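Uncharacterized protein (Desulfotomaculum acetoxidans, PDB 3U4Y) is of unknown function but folds as a seven-bladed beta-propeller of the lactonase family, consistent with, though not evidence of, lactone hydrolysis. Local coordinates at residues V55-F60 and S84-V89; C61-Q66 and V77-G82. All coordinates share one frame; numbering follows the deposited sequence.

Contact 1 (V55-F60 and S84-V89)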
loop_
_atom_site.group_PDB
_atom_site.type_symbol
_atom_site.label_atom_id
_atom_site.label_comp_id
_atom_site.label_asym_id
_atom_site.label_seq_id
_atom_site.Cartn_x
_atom_site.Cartn_y
_atom_site.Cartn_z
ATOM N N VAL A 55 1.718 5.587 -10.439
ATOM C CA VAL A 55 0.344 5.241 -10.757
ATOM C C VAL A 55 -0.605 5.740 -9.672
ATOM O O VAL A 55 -0.335 5.542 -8.485
ATOM C CB VAL A 55 0.188 3.733 -10.946
ATOM C CG1 VAL A 55 -1.199 3.325 -10.612
ATOM C CG2 VAL A 55 0.500 3.363 -12.379
ATOM N N VAL A 56 -1.689 6.413 -10.073
ATOM C CA VAL A 56 -2.731 6.833 -9.127
ATOM C C VAL A 56 -4.082 6.245 -9.514
ATOM O O VAL A 56 -4.402 6.128 -10.687
ATOM C CB VAL A 56 -2.871 8.362 -9.024
ATOM C CG1 VAL A 56 -3.487 8.731 -7.702
ATOM C CG2 VAL A 56 -1.536 9.023 -9.120
ATOM N N THR A 57 -4.878 5.880 -8.521
ATOM C CA THR A 57 -6.165 5.243 -8.768
ATOM C C THR A 57 -7.314 6.178 -8.400
ATOM O O THR A 57 -7.117 7.184 -7.723
ATOM C CB THR A 57 -6.299 3.927 -7.961
ATOM O OG1 THR A 57 -5.872 4.159 -6.618
ATOM C CG2 THR A 57 -5.443 2.825 -8.565
ATOM N N SER A 58 -8.515 5.855 -8.858
ATOM C CA SER A 58 -9.685 6.603 -8.436
ATOM C C SER A 58 -10.864 5.662 -8.294
ATOM O O SER A 58 -10.969 4.645 -8.992
ATOM C CB SER A 58 -9.989 7.772 -9.380
ATOM O OG SER A 58 -10.368 7.340 -10.676
ATOM N N ASP A 59 -11.736 6.019 -7.361
ATOM C CA ASP A 59 -12.830 5.170 -6.928
ATOM C C ASP A 59 -14.033 5.330 -7.839
ATOM O O ASP A 59 -14.240 4.518 -8.740
ATOM C CB ASP A 59 -13.211 5.543 -5.494
ATOM C CG ASP A 59 -14.135 4.540 -4.857
ATOM O OD1 ASP A 59 -14.287 3.448 -5.434
ATOM O OD2 ASP A 59 -14.685 4.831 -3.773
ATOM N N PHE A 60 -14.813 6.385 -7.590
ATOM C CA PHE A 60 -16.107 6.615 -8.244
ATOM C C PHE A 60 -15.892 7.116 -9.676
ATOM O O PHE A 60 -16.729 6.893 -10.562
ATOM C CB PHE A 60 -16.969 7.558 -7.374
ATOM C CG PHE A 60 -18.171 8.143 -8.071
ATOM C CD1 PHE A 60 -19.045 7.347 -8.800
ATOM C CD2 PHE A 60 -18.449 9.503 -7.965
ATOM C CE1 PHE A 60 -20.161 7.904 -9.434
ATOM C CE2 PHE A 60 -19.559 10.060 -8.592
ATOM C CZ PHE A 60 -20.414 9.261 -9.325
ATOM N N SER A 84 -14.555 -1.018 -13.513
ATOM C CA SER A 84 -15.184 -0.627 -12.252
ATOM C C SER A 84 -14.225 0.181 -11.383
ATOM O O SER A 84 -13.127 0.520 -11.821
ATOM C CB SER A 84 -15.674 -1.856 -11.488
ATOM O OG SER A 84 -14.591 -2.705 -11.138
ATOM N N SER A 85 -14.640 0.483 -10.153
ATOM C CA SER A 85 -13.851 1.335 -9.259
ATOM C C SER A 85 -12.485 0.753 -8.858
ATOM O O SER A 85 -12.216 -0.432 -9.062
ATOM C CB SER A 85 -14.638 1.627 -7.998
ATOM O OG SER A 85 -14.470 0.563 -7.078
HETATM N N MSE A 86 -11.641 1.591 -8.254
HETATM C CA MSE A 86 -10.275 1.216 -7.912
HETATM C C MSE A 86 -9.819 1.806 -6.585
HETATM O O MSE A 86 -10.225 2.914 -6.239
HETATM C CB MSE A 86 -9.327 1.743 -8.980
HETATM C CG MSE A 86 -9.376 1.009 -10.282
HETATM SE SE MSE A 86 -8.600 2.107 -11.676
HETATM C CE MSE A 86 -9.567 1.331 -13.186
ATOM N N ALA A 87 -8.958 1.090 -5.854
ATOM C CA ALA A 87 -8.377 1.664 -4.641
ATOM C C ALA A 87 -6.918 1.253 -4.379
ATOM O O ALA A 87 -6.019 1.895 -4.901
ATOM C CB ALA A 87 -9.274 1.430 -3.420
ATOM N N ASP A 88 -6.656 0.223 -3.573
ATOM C CA ASP A 88 -5.257 -0.153 -3.344
ATOM C C ASP A 88 -4.647 -0.543 -4.697
ATOM O O ASP A 88 -5.350 -1.050 -5.584
ATOM C CB ASP A 88 -5.090 -1.267 -2.269
ATOM C CG ASP A 88 -3.678 -1.269 -1.597
ATOM O OD1 ASP A 88 -2.850 -0.372 -1.886
ATOM O OD2 ASP A 88 -3.395 -2.164 -0.764
ATOM N N VAL A 89 -3.356 -0.248 -4.866
ATOM C CA VAL A 89 -2.594 -0.716 -6.020
ATOM C C VAL A 89 -1.266 -1.255 -5.609
ATOM O O VAL A 89 -0.616 -0.720 -4.713
ATOM C CB VAL A 89 -2.217 0.410 -6.992
ATOM C CG1 VAL A 89 -2.863 0.185 -8.326
ATOM C CG2 VAL A 89 -2.536 1.770 -6.403
#
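The end of the strand through V55-S58 and the irregular segment S84-V89 run roughly antiparallel, their end-to-end directions 146° apart, and come closest at D59 and S85, with CA atoms 4.6 Å apart. Their single backbone hydrogen bond, M86 N to S58 O, is weak, so side chains make much of the join. T57 points at the other segment and divides its two branches. With chi1 at 46°, T57 OG1 sits in the crowded position between backbone N and carbonyl carbon and comes 2.8 Å from A87 O, a possible hydrogen bond, since the hydroxyl proton could go elsewhere; T57 OG1 also accepts from D44 N. The methyl T57 CG2 meets V89 tip to tip, 3.7 Å from V89 CG1. V55 CG1 lies 4.2 Å from that same V89 CG1 and extends the apolar patch. This is where a propeller chain passes between blades: S84-V89 follows the outermost strand, 75-81, of one four-stranded blade and runs into the innermost strand, 89-91, of the next. The selenomethionine M86 lays its CB 3.9 Å from T57 CB, while its extended chain leads away between L64 and T100. S85 CB lies beside D59 OD1, while D59 OD2 makes a weak hydrogen bond to L104 N. S85 OG is hydrogen-bonded to G103 N and N105 O, tying the crossing to the loop after strand 97-100.

Contact 2 (C61-Q66 and V77-G82)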
loop_
_atom_site.group_PDB
_atom_site.type_symbol
_atom_site.label_atom_id
_atom_site.label_comp_id
_atom_site.label_asym_id
_atom_site.label_seq_id
_atom_site.Cartn_x
_atom_site.Cartn_y
_atom_site.Cartn_z
ATOM N N CYS A 61 -14.742 7.745 -9.907
ATOM C CA CYS A 61 -14.334 8.103 -11.259
ATOM C C CYS A 61 -13.745 6.913 -12.043
ATOM O O CYS A 61 -13.451 7.028 -13.223
ATOM C CB CYS A 61 -13.346 9.279 -11.227
ATOM S SG CYS A 61 -14.058 10.928 -10.835
ATOM N N GLN A 62 -13.585 5.774 -11.382
ATOM C CA GLN A 62 -12.948 4.576 -11.960
ATOM C C GLN A 62 -11.857 4.801 -13.017
ATOM O O GLN A 62 -11.811 4.118 -14.040
ATOM C CB GLN A 62 -13.985 3.577 -12.474
ATOM C CG GLN A 62 -14.890 4.067 -13.561
ATOM C CD GLN A 62 -16.125 3.195 -13.684
ATOM O OE1 GLN A 62 -16.975 3.191 -12.799
ATOM N NE2 GLN A 62 -16.224 2.441 -14.772
ATOM N N THR A 63 -10.952 5.728 -12.736
ATOM C CA THR A 63 -9.895 6.040 -13.675
ATOM C C THR A 63 -8.486 5.899 -13.105
ATOM O O THR A 63 -8.181 6.434 -12.045
ATOM C CB THR A 63 -10.060 7.461 -14.195
ATOM O OG1 THR A 63 -11.318 7.561 -14.870
ATOM C CG2 THR A 63 -8.921 7.814 -15.148
ATOM N N LEU A 64 -7.626 5.189 -13.826
ATOM C CA LEU A 64 -6.213 5.121 -13.469
ATOM C C LEU A 64 -5.382 6.125 -14.273
ATOM O O LEU A 64 -5.501 6.193 -15.492
ATOM C CB LEU A 64 -5.678 3.710 -13.710
ATOM C CG LEU A 64 -4.180 3.477 -13.461
ATOM C CD1 LEU A 64 -3.936 2.207 -12.658
ATOM C CD2 LEU A 64 -3.412 3.438 -14.761
ATOM N N VAL A 65 -4.543 6.902 -13.599
ATOM C CA VAL A 65 -3.615 7.792 -14.304
ATOM C C VAL A 65 -2.144 7.384 -14.091
ATOM O O VAL A 65 -1.771 6.941 -13.002
ATOM C CB VAL A 65 -3.809 9.270 -13.903
ATOM C CG1 VAL A 65 -5.269 9.571 -13.729
ATOM C CG2 VAL A 65 -3.079 9.566 -12.622
ATOM N N GLN A 66 -1.331 7.536 -15.142
ATOM C CA GLN A 66 0.093 7.187 -15.125
ATOM C C GLN A 66 0.945 8.413 -15.379
ATOM O O GLN A 66 0.676 9.177 -16.292
ATOM C CB GLN A 66 0.404 6.131 -16.194
ATOM C CG GLN A 66 1.895 5.997 -16.537
ATOM C CD GLN A 66 2.191 4.877 -17.537
ATOM O OE1 GLN A 66 1.290 4.159 -17.980
ATOM N NE2 GLN A 66 3.464 4.726 -17.892
ATOM N N VAL A 77 0.966 10.974 -18.710
ATOM C CA VAL A 77 1.128 10.407 -20.044
ATOM C C VAL A 77 0.046 9.426 -20.481
ATOM O O VAL A 77 -0.064 9.104 -21.665
ATOM C CB VAL A 77 2.494 9.726 -20.184
ATOM C CG1 VAL A 77 3.587 10.682 -19.726
ATOM C CG2 VAL A 77 2.529 8.413 -19.398
ATOM N N ALA A 78 -0.743 8.938 -19.535
ATOM C CA ALA A 78 -1.909 8.131 -19.881
ATOM C C ALA A 78 -3.040 8.383 -18.901
ATOM O O ALA A 78 -2.785 8.678 -17.733
ATOM C CB ALA A 78 -1.558 6.647 -19.929
ATOM N N ILE A 79 -4.278 8.301 -19.395
ATOM C CA ILE A 79 -5.482 8.304 -18.555
ATOM C C ILE A 79 -6.481 7.295 -19.105
ATOM O O ILE A 79 -7.086 7.530 -20.155
ATOM C CB ILE A 79 -6.164 9.697 -18.456
ATOM C CG1 ILE A 79 -5.245 10.696 -17.746
ATOM C CG2 ILE A 79 -7.477 9.585 -17.711
ATOM C CD1 ILE A 79 -5.880 12.004 -17.372
ATOM N N GLN A 80 -6.639 6.173 -18.403
ATOM C CA GLN A 80 -7.570 5.122 -18.817
ATOM C C GLN A 80 -8.708 4.897 -17.814
ATOM O O GLN A 80 -8.514 5.035 -16.603
ATOM C CB GLN A 80 -6.813 3.822 -19.065
ATOM C CG GLN A 80 -5.924 3.864 -20.293
ATOM C CD GLN A 80 -6.720 3.836 -21.584
ATOM O OE1 GLN A 80 -7.832 3.307 -21.623
ATOM N NE2 GLN A 80 -6.158 4.407 -22.647
ATOM N N GLU A 81 -9.896 4.569 -18.321
ATOM C CA GLU A 81 -11.027 4.238 -17.450
ATOM C C GLU A 81 -11.096 2.732 -17.305
ATOM O O GLU A 81 -10.873 1.990 -18.267
ATOM C CB GLU A 81 -12.366 4.773 -17.995
ATOM C CG GLU A 81 -13.517 3.732 -18.001
ATOM C CD GLU A 81 -14.896 4.295 -18.392
ATOM O OE1 GLU A 81 -15.180 5.485 -18.129
ATOM O OE2 GLU A 81 -15.709 3.528 -18.955
ATOM N N GLY A 82 -11.395 2.274 -16.099
ATOM C CA GLY A 82 -11.549 0.855 -15.879
ATOM C C GLY A 82 -12.997 0.403 -15.920
ATOM O O GLY A 82 -13.923 1.204 -15.886
#
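Q62 has a left-handed backbone (phi 31°, psi 46°) and carries CG in the crowded position between N and carbonyl carbon, from where its extended chain brings the amide to G82. Both polar groups of G82 are taken up by this one residue: G82 N donates almost straight to Q62 O at 2.8 Å, and G82 O receives Q62 NE2 in the carbonyl plane, also at 2.8 Å but through a bent bond, 132° at the hydrogen. Beyond this point the strands pair in regular antiparallel fashion, with L64 and Q80 exchanging both backbone bonds, L64 N to Q80 O at 2.9 Å and Q80 N to L64 O at 3.1 Å. On one face T63 CG2, anti to its backbone N, crosses obliquely over I79 CG2, and V65 lies alongside I79, CG1 to CG1 at 4.2 Å. On the other, Q66 stretches out fully; its CG packs 3.8 Å from V77 CG2, and its amide bonds Y113 OH through OE1 and N53 OD1 through NE2. Q66 O accepts from V77 N and Q66 N donates to A78 O, so two residues face one: a classic beta bulge, in the hairpin that forms the outer half of a four-stranded propeller blade.

Contacts 1 and 2 lie with their centres 9 Å apart and share one blade, since strands 53-58 and 63-68 are neighbours in its sheet. V56 N meets V65 O at 3.0 Å in a probable hydrogen bond, and at the turn joining the strands S58 OG stands 2.7 Å from T63 N, probably bonded too. Apolar packing continues from one to the other through V55 CG1 and L64 CD1, 3.6 Å apart. A single residue separates the end of contact 2 from S84, so the chain goes straight from one contact into the other; the centre of contact 2 lies about 18 Å, and that of contact 1 about 12 Å, from the centre of the chain. No ligand or active site is established here.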